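Local coordinates for glycosyl hydrolases family 31 family protein (Aspergillus niger, PDB 6DRU), which hydrolyses xyloglucan oligosaccharides, releasing alpha-xylose from the glucose at their non-reducing end, at residues Q254-Y259 with A571-S576. Numbering follows the deposited sequence.
Sequences QSKLRY and ANEPWS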
loop_
_atom_site.group_PDB
_atom_site.type_symbol
_atom_site.label_atom_id
_atom_site.label_comp_id
_atom_site.label_asym_id
_atom_site.label_seq_id
_atom_site.Cartn_x
_atom_site.Cartn_y
_atom_site.Cartn_z
ATOM N N GLN A 254 0.046 -22.295 44.335
ATOM C CA GLN A 254 -0.398 -23.569 43.786
ATOM C C GLN A 254 -1.259 -23.329 42.552
ATOM O O GLN A 254 -2.183 -22.511 42.583
ATOM C CB GLN A 254 -1.184 -24.360 44.832
ATOM C CG GLN A 254 -1.683 -25.709 44.345
ATOM C CD GLN A 254 -0.553 -26.665 44.027
ATOM O OE1 GLN A 254 0.442 -26.732 44.750
ATOM N NE2 GLN A 254 -0.697 -27.410 42.938
ATOM N N SER A 255 -0.955 -24.043 41.474
ATOM C CA SER A 255 -1.715 -23.912 40.239
ATOM C C SER A 255 -1.497 -25.155 39.393
ATOM O O SER A 255 -0.538 -25.906 39.596
ATOM C CB SER A 255 -1.308 -22.657 39.458
ATOM O OG SER A 255 -1.987 -22.590 38.216
ATOM N N LYS A 256 -2.406 -25.360 38.445
ATOM C CA LYS A 256 -2.287 -26.428 37.459
ATOM C C LYS A 256 -3.352 -26.206 36.395
ATOM O O LYS A 256 -4.197 -25.315 36.508
ATOM C CB LYS A 256 -2.436 -27.816 38.084
ATOM C CG LYS A 256 -3.868 -28.203 38.407
ATOM C CD LYS A 256 -3.987 -29.702 38.620
ATOM C CE LYS A 256 -5.438 -30.147 38.633
ATOM N NZ LYS A 256 -5.558 -31.631 38.603
ATOM N N LEU A 257 -3.304 -27.037 35.362
ATOM C CA LEU A 257 -4.327 -27.069 34.322
ATOM C C LEU A 257 -5.059 -28.402 34.458
ATOM O O LEU A 257 -4.561 -29.434 34.001
ATOM C CB LEU A 257 -3.708 -26.895 32.936
ATOM C CG LEU A 257 -4.592 -26.568 31.722
ATOM C CD1 LEU A 257 -3.722 -26.270 30.513
ATOM C CD2 LEU A 257 -5.582 -27.672 31.375
ATOM N N ARG A 258 -6.236 -28.390 35.085
ATOM C CA ARG A 258 -6.837 -27.213 35.713
ATOM C C ARG A 258 -7.803 -27.676 36.799
ATOM O O ARG A 258 -8.296 -28.803 36.752
ATOM C CB ARG A 258 -7.577 -26.348 34.684
ATOM C CG ARG A 258 -8.705 -27.057 33.951
ATOM C CD ARG A 258 -9.280 -26.174 32.855
ATOM N NE ARG A 258 -10.390 -26.810 32.152
ATOM C CZ ARG A 258 -11.669 -26.662 32.485
ATOM N NH1 ARG A 258 -12.005 -25.897 33.516
ATOM N NH2 ARG A 258 -12.615 -27.277 31.788
ATOM N N TYR A 259 -8.078 -26.816 37.777
ATOM C CA TYR A 259 -9.109 -27.111 38.764
ATOM C C TYR A 259 -10.464 -26.757 38.166
ATOM O O TYR A 259 -10.732 -25.590 37.861
ATOM C CB TYR A 259 -8.843 -26.356 40.065
ATOM C CG TYR A 259 -7.475 -26.659 40.636
ATOM C CD1 TYR A 259 -7.162 -27.932 41.091
ATOM C CD2 TYR A 259 -6.494 -25.679 40.707
ATOM C CE1 TYR A 259 -5.913 -28.221 41.603
ATOM C CE2 TYR A 259 -5.241 -25.958 41.219
ATOM C CZ TYR A 259 -4.956 -27.231 41.664
ATOM O OH TYR A 259 -3.711 -27.511 42.177
ATOM N N ALA A 571 -2.748 -34.595 38.522
ATOM C CA ALA A 571 -2.471 -33.743 39.667
ATOM C C ALA A 571 -1.108 -33.061 39.550
ATOM O O ALA A 571 -0.241 -33.459 38.764
ATOM C CB ALA A 571 -2.534 -34.552 40.963
ATOM N N ASN A 572 -0.934 -32.007 40.361
ATOM C CA ASN A 572 0.320 -31.260 40.422
ATOM C C ASN A 572 0.565 -30.728 41.832
ATOM O O ASN A 572 1.150 -29.652 42.000
ATOM C CB ASN A 572 0.312 -30.108 39.400
ATOM C CG ASN A 572 1.671 -29.438 39.250
ATOM O OD1 ASN A 572 2.646 -30.067 38.842
ATOM N ND2 ASN A 572 1.735 -28.154 39.581
ATOM N N GLU A 573 0.128 -31.463 42.844
ATOM C CA GLU A 573 0.214 -31.053 44.235
ATOM C C GLU A 573 1.505 -31.566 44.858
ATOM O O GLU A 573 2.110 -32.520 44.361
ATOM C CB GLU A 573 -0.996 -31.579 45.009
ATOM C CG GLU A 573 -2.319 -30.887 44.674
ATOM C CD GLU A 573 -2.818 -31.198 43.270
ATOM O OE1 GLU A 573 -2.713 -30.318 42.390
ATOM O OE2 GLU A 573 -3.299 -32.328 43.043
ATOM N N PRO A 574 1.966 -30.945 45.951
ATOM C CA PRO A 574 3.238 -31.374 46.558
ATOM C C PRO A 574 3.241 -32.820 47.037
ATOM O O PRO A 574 4.325 -33.356 47.304
ATOM C CB PRO A 574 3.419 -30.399 47.732
ATOM C CG PRO A 574 2.076 -29.792 47.956
ATOM C CD PRO A 574 1.416 -29.754 46.619
ATOM N N TRP A 575 2.082 -33.464 47.148
ATOM C CA TRP A 575 1.991 -34.863 47.537
ATOM C C TRP A 575 1.700 -35.784 46.359
ATOM O O TRP A 575 1.399 -36.963 46.567
ATOM C CB TRP A 575 0.912 -35.039 48.606
ATOM C CG TRP A 575 -0.373 -34.383 48.237
ATOM C CD1 TRP A 575 -1.368 -34.904 47.465
ATOM C CD2 TRP A 575 -0.808 -33.075 48.626
ATOM N NE1 TRP A 575 -2.395 -34.001 47.345
ATOM C CE2 TRP A 575 -2.077 -32.870 48.051
ATOM C CE3 TRP A 575 -0.248 -32.058 49.405
ATOM C CZ2 TRP A 575 -2.796 -31.689 48.228
ATOM C CZ3 TRP A 575 -0.963 -30.887 49.582
ATOM C CH2 TRP A 575 -2.224 -30.712 48.996
ATOM N N SER A 576 1.780 -35.278 45.131
ATOM C CA SER A 576 1.395 -36.034 43.948
ATOM C C SER A 576 2.586 -36.591 43.179
ATOM O O SER A 576 2.408 -37.090 42.063
ATOM C CB SER A 576 0.541 -35.160 43.026
ATOM O OG SER A 576 -0.575 -34.625 43.718
#
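Tyr-259 and Glu-573 meet through a hydrogen bond from the phenol OH to the carboxylate OE1, 3.0 Å long. OE1 lies at the ring's edge, near its plane, while the hydroxyl approaches from above the carboxylate plane. From the opposite face of that plane the backbone N of Asn-572 donates to the same OE1 of Glu-573 (3.2 Å), so two donors grip one oxygen. A bend at chi2 (69°) turns CD of Glu-573 back toward its own backbone. Gln-254 adds a bridge: NE2 reaches Asn-572 O at 3.1 Å, almost straight and within its amide plane though above the carbonyl plane, and also donates to Tyr-259 OH. The Gln-254 chain, with CG anti to the backbone N (chi1 -180°) and bent at chi2, brings its amide to the other loop; Tyr-252 OH holds its OE1. In return, Asn-572 ND2 donates to Ser-255 O over 3.2 Å, nearly in line with the C=O; ND2 also hydrogen-bonds Thr-556 OG1, at the start of the same loop. Beside these bonds Lys-256 CB packs on Asn-572 CB at 3.8 Å, and CG of Lys-256 lies over one face of the Tyr-259 ring, toward its rim. The extended lysine chain carries NZ to Thr-569 OG1 and Cys-570 O, leaving it 4.9 Å from Glu-573 OE1, where its charge may still favour the carboxylate. Beyond, a type I beta turn from Glu-573 to Ser-576 leads toward helix 582-594, on which Pro-574 rests. The arrangement joins two loops following neighbouring parallel strands, 252-254 and 554-555, of the GH31 TIM barrel, beside the xylose pocket that Leu-257 helps to line.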